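Local structure of ECF RNA polymerase sigma factor SigK (Mycobacterium tuberculosis, 4NQW) at residues C150-I162 with R189-L201. The protein directs RNA polymerase to specific promoters as an ECF sigma factor, probably held inactive by an anti-sigma factor until regulated proteolysis releases it. Numbering follows the deposited sequence.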
# COMPACT_ATOMS: atom_id res chain seq x y z
N CYS A 150 -10.21 -6.09 13.67
CA CYS A 150 -10.76 -4.89 13.03
C CYS A 150 -11.30 -5.19 11.63
O CYS A 150 -12.37 -4.70 11.27
CB CYS A 150 -9.71 -3.78 12.98
SG CYS A 150 -9.34 -3.06 14.60
N LEU A 151 -10.56 -5.98 10.86
CA LEU A 151 -11.02 -6.44 9.55
C LEU A 151 -12.29 -7.29 9.66
O LEU A 151 -13.19 -7.17 8.83
CB LEU A 151 -9.93 -7.25 8.84
CG LEU A 151 -8.81 -6.42 8.20
CD1 LEU A 151 -7.55 -7.26 8.04
CD2 LEU A 151 -9.26 -5.87 6.86
N LYS A 152 -12.35 -8.13 10.69
CA LYS A 152 -13.53 -8.96 10.96
C LYS A 152 -14.72 -8.15 11.50
O LYS A 152 -15.86 -8.58 11.37
CB LYS A 152 -13.19 -10.09 11.93
CG LYS A 152 -12.36 -11.21 11.32
CD LYS A 152 -11.67 -12.06 12.38
CE LYS A 152 -12.66 -12.88 13.20
NZ LYS A 152 -12.02 -13.47 14.41
N ALA A 153 -14.43 -7.00 12.10
CA ALA A 153 -15.48 -6.12 12.65
C ALA A 153 -16.14 -5.25 11.58
O ALA A 153 -17.18 -4.63 11.85
CB ALA A 153 -14.90 -5.25 13.75
N LEU A 154 -15.55 -5.19 10.39
CA LEU A 154 -16.17 -4.50 9.25
C LEU A 154 -17.43 -5.23 8.82
O LEU A 154 -17.55 -6.44 9.00
CB LEU A 154 -15.21 -4.45 8.06
CG LEU A 154 -13.89 -3.69 8.18
CD1 LEU A 154 -12.96 -4.10 7.04
CD2 LEU A 154 -14.10 -2.19 8.18
N THR A 155 -18.36 -4.49 8.22
CA THR A 155 -19.56 -5.09 7.62
C THR A 155 -19.13 -5.91 6.41
O THR A 155 -18.05 -5.70 5.86
CB THR A 155 -20.58 -4.04 7.15
OG1 THR A 155 -20.05 -3.33 6.03
CG2 THR A 155 -20.94 -3.06 8.27
N ASP A 156 -19.98 -6.84 5.98
CA ASP A 156 -19.66 -7.73 4.86
C ASP A 156 -19.31 -6.95 3.59
O ASP A 156 -18.32 -7.25 2.93
CB ASP A 156 -20.82 -8.70 4.58
CG ASP A 156 -21.03 -9.70 5.71
OD1 ASP A 156 -20.15 -9.83 6.59
OD2 ASP A 156 -22.09 -10.36 5.72
N THR A 157 -20.12 -5.94 3.25
CA THR A 157 -19.86 -5.09 2.08
C THR A 157 -18.55 -4.32 2.20
O THR A 157 -17.81 -4.20 1.22
CB THR A 157 -21.00 -4.07 1.84
OG1 THR A 157 -21.83 -3.99 3.00
CG2 THR A 157 -21.84 -4.49 0.65
N GLN A 158 -18.26 -3.80 3.39
CA GLN A 158 -17.05 -3.02 3.61
C GLN A 158 -15.79 -3.90 3.61
O GLN A 158 -14.74 -3.48 3.12
CB GLN A 158 -17.17 -2.21 4.91
CG GLN A 158 -18.15 -1.05 4.77
CD GLN A 158 -18.63 -0.50 6.10
OE1 GLN A 158 -17.91 -0.51 7.09
NE2 GLN A 158 -19.87 -0.00 6.12
N ARG A 159 -15.90 -5.12 4.13
CA ARG A 159 -14.80 -6.09 4.06
C ARG A 159 -14.59 -6.55 2.62
O ARG A 159 -13.45 -6.73 2.18
CB ARG A 159 -15.10 -7.31 4.95
CG ARG A 159 -13.93 -8.27 5.08
CD ARG A 159 -14.36 -9.62 5.63
NE ARG A 159 -15.02 -9.51 6.93
CZ ARG A 159 -16.32 -9.71 7.16
NH1 ARG A 159 -17.16 -10.04 6.18
NH2 ARG A 159 -16.79 -9.58 8.40
N GLN A 160 -15.68 -6.75 1.89
CA GLN A 160 -15.64 -7.17 0.48
C GLN A 160 -14.95 -6.15 -0.42
O GLN A 160 -14.23 -6.53 -1.35
CB GLN A 160 -17.07 -7.42 -0.01
CG GLN A 160 -17.18 -8.05 -1.40
CD GLN A 160 -18.63 -8.18 -1.85
OE1 GLN A 160 -19.42 -7.25 -1.70
NE2 GLN A 160 -18.98 -9.34 -2.40
N CYS A 161 -15.16 -4.86 -0.15
CA CYS A 161 -14.52 -3.79 -0.93
C CYS A 161 -13.00 -3.85 -0.83
O CYS A 161 -12.30 -3.78 -1.84
CB CYS A 161 -15.00 -2.41 -0.47
SG CYS A 161 -16.56 -1.89 -1.22
N ILE A 162 -12.50 -3.98 0.40
CA ILE A 162 -11.06 -4.08 0.63
C ILE A 162 -10.51 -5.39 0.06
O ILE A 162 -9.43 -5.42 -0.51
CB ILE A 162 -10.71 -3.94 2.13
CG1 ILE A 162 -11.09 -2.53 2.62
CG2 ILE A 162 -9.22 -4.20 2.37
CD1 ILE A 162 -10.73 -2.23 4.06
N ARG A 189 -18.30 3.44 -0.13
CA ARG A 189 -18.16 2.22 0.66
C ARG A 189 -16.70 1.93 1.00
O ARG A 189 -16.38 1.52 2.12
CB ARG A 189 -18.79 1.03 -0.06
CG ARG A 189 -19.32 -0.08 0.85
CD ARG A 189 -20.20 0.46 1.97
NE ARG A 189 -21.50 -0.21 2.03
CZ ARG A 189 -22.60 0.20 1.40
NH1 ARG A 189 -22.60 1.29 0.64
NH2 ARG A 189 -23.73 -0.48 1.54
N MET A 190 -15.81 2.15 0.03
CA MET A 190 -14.37 2.03 0.27
C MET A 190 -13.92 3.03 1.33
O MET A 190 -13.13 2.69 2.21
CB MET A 190 -13.58 2.27 -1.02
CG MET A 190 -13.62 1.11 -1.99
SD MET A 190 -12.63 1.46 -3.45
CE MET A 190 -12.75 -0.12 -4.29
N ARG A 191 -14.43 4.25 1.24
CA ARG A 191 -14.16 5.29 2.24
C ARG A 191 -14.64 4.88 3.62
O ARG A 191 -13.93 5.06 4.61
CB ARG A 191 -14.84 6.60 1.84
CG ARG A 191 -14.11 7.36 0.75
CD ARG A 191 -14.77 8.70 0.47
NE ARG A 191 -14.72 9.59 1.63
CZ ARG A 191 -14.90 10.91 1.59
NH1 ARG A 191 -15.12 11.54 0.44
NH2 ARG A 191 -14.83 11.62 2.72
N ASP A 192 -15.86 4.34 3.69
CA ASP A 192 -16.43 3.88 4.96
C ASP A 192 -15.60 2.77 5.58
O ASP A 192 -15.31 2.80 6.78
CB ASP A 192 -17.88 3.42 4.77
CG ASP A 192 -18.83 4.57 4.46
OD1 ASP A 192 -18.37 5.72 4.30
OD2 ASP A 192 -20.06 4.33 4.38
N ALA A 193 -15.20 1.80 4.76
CA ALA A 193 -14.39 0.67 5.22
C ALA A 193 -13.07 1.15 5.83
O ALA A 193 -12.68 0.69 6.90
CB ALA A 193 -14.11 -0.28 4.07
N LEU A 194 -12.40 2.08 5.14
CA LEU A 194 -11.13 2.63 5.63
C LEU A 194 -11.29 3.53 6.86
O LEU A 194 -10.38 3.61 7.68
CB LEU A 194 -10.40 3.39 4.51
CG LEU A 194 -9.44 2.58 3.64
CD1 LEU A 194 -8.17 2.23 4.41
CD2 LEU A 194 -10.09 1.32 3.09
N ARG A 195 -12.44 4.20 6.98
CA ARG A 195 -12.72 5.02 8.16
C ARG A 195 -12.90 4.14 9.40
O ARG A 195 -12.33 4.42 10.45
CB ARG A 195 -13.97 5.88 7.95
CG ARG A 195 -14.21 6.90 9.06
CD ARG A 195 -15.50 7.69 8.86
NE ARG A 195 -15.57 8.30 7.54
CZ ARG A 195 -16.30 7.87 6.51
NH1 ARG A 195 -17.08 6.80 6.63
NH2 ARG A 195 -16.25 8.51 5.35
N SER A 196 -13.70 3.09 9.25
CA SER A 196 -13.92 2.11 10.32
C SER A 196 -12.61 1.45 10.77
O SER A 196 -12.41 1.22 11.96
CB SER A 196 -14.91 1.04 9.85
OG SER A 196 -15.19 0.12 10.89
N LEU A 197 -11.73 1.16 9.81
CA LEU A 197 -10.42 0.58 10.12
C LEU A 197 -9.54 1.58 10.85
O LEU A 197 -8.93 1.25 11.87
CB LEU A 197 -9.71 0.11 8.84
CG LEU A 197 -10.18 -1.21 8.23
CD1 LEU A 197 -9.30 -1.55 7.03
CD2 LEU A 197 -10.15 -2.34 9.25
N ARG A 198 -9.47 2.81 10.33
CA ARG A 198 -8.73 3.89 10.98
C ARG A 198 -9.17 4.05 12.44
O ARG A 198 -8.33 4.17 13.34
CB ARG A 198 -8.92 5.21 10.22
CG ARG A 198 -7.97 6.32 10.65
CD ARG A 198 -8.20 7.61 9.86
NE ARG A 198 -8.14 7.41 8.41
CZ ARG A 198 -9.17 7.48 7.57
NH1 ARG A 198 -10.40 7.77 7.99
NH2 ARG A 198 -8.97 7.27 6.27
N ASN A 199 -10.48 4.03 12.67
CA ASN A 199 -11.04 4.17 14.01
C ASN A 199 -10.76 2.97 14.92
O ASN A 199 -10.35 3.14 16.07
CB ASN A 199 -12.55 4.44 13.94
CG ASN A 199 -12.88 5.80 13.34
OD1 ASN A 199 -12.06 6.71 13.35
ND2 ASN A 199 -14.10 5.94 12.83
N CYS A 200 -10.99 1.76 14.40
CA CYS A 200 -10.78 0.53 15.17
C CYS A 200 -9.32 0.34 15.57
O CYS A 200 -9.02 -0.10 16.67
CB CYS A 200 -11.25 -0.69 14.37
SG CYS A 200 -11.11 -2.27 15.24
N LEU A 201 -8.41 0.69 14.66
CA LEU A 201 -6.98 0.55 14.90
C LEU A 201 -6.41 1.65 15.81
O LEU A 201 -5.29 1.53 16.30
CB LEU A 201 -6.21 0.52 13.57
CG LEU A 201 -6.48 -0.69 12.66
CD1 LEU A 201 -5.86 -0.48 11.29
CD2 LEU A 201 -5.97 -1.98 13.27
O HOH W 1 -17.56 -1.13 9.63
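In Cys-200, SG points directly away from the backbone N (chi1 -178°), while in Cys-150 it lies beside the N. SG of Cys-150 and SG of Cys-200 are thereby joined in a disulfide of 2.0 Å with a chi3 of -80°. It ties the C-terminal part of helix 141-153 to that of helix 183-201. CD2 of Leu-201 packs against SG of Cys-150 at 3.8 Å. Leu-197 fills the next layer. Its CD2 lies against the backbone of Cys-150 and CD1 of Leu-154, and the two leucine side chains cross at about a right angle. CD1 of Leu-197 meets CD1 of Ile-162 tip to tip at 3.4 Å. The other methyl of Leu-154, CD2, rests against CB of Ser-196 and the carbonyl O of Ala-193.

Helix 156-162 crosses helix 189-201 nearly perpendicularly, with segment axes 8.6 Å apart. The small Ala-193 probably helps this close approach: its CB touches O of Gln-158 at 3.4 Å. Gln-158 is a knob among Arg-189, Asp-192, Ala-193 and Ser-196. Its extended chain passes across Arg-189, with amide and guanidinium planes 77° apart. No direct hydrogen bond joins the segments, but a water donates to OE1 of Gln-158 and also bonds OG of Ser-196. Thr-155 N-caps helix 156-162, its OG1 accepting from N of Gln-158 at 3.2 Å. Farther along, SG of Cys-161 lies against CB and CG of Arg-189.

The perpendicular helix pair belongs to the helical sigma-70 domain 4, where helix 183-201 carries part of the predicted helix-turn-helix for DNA binding.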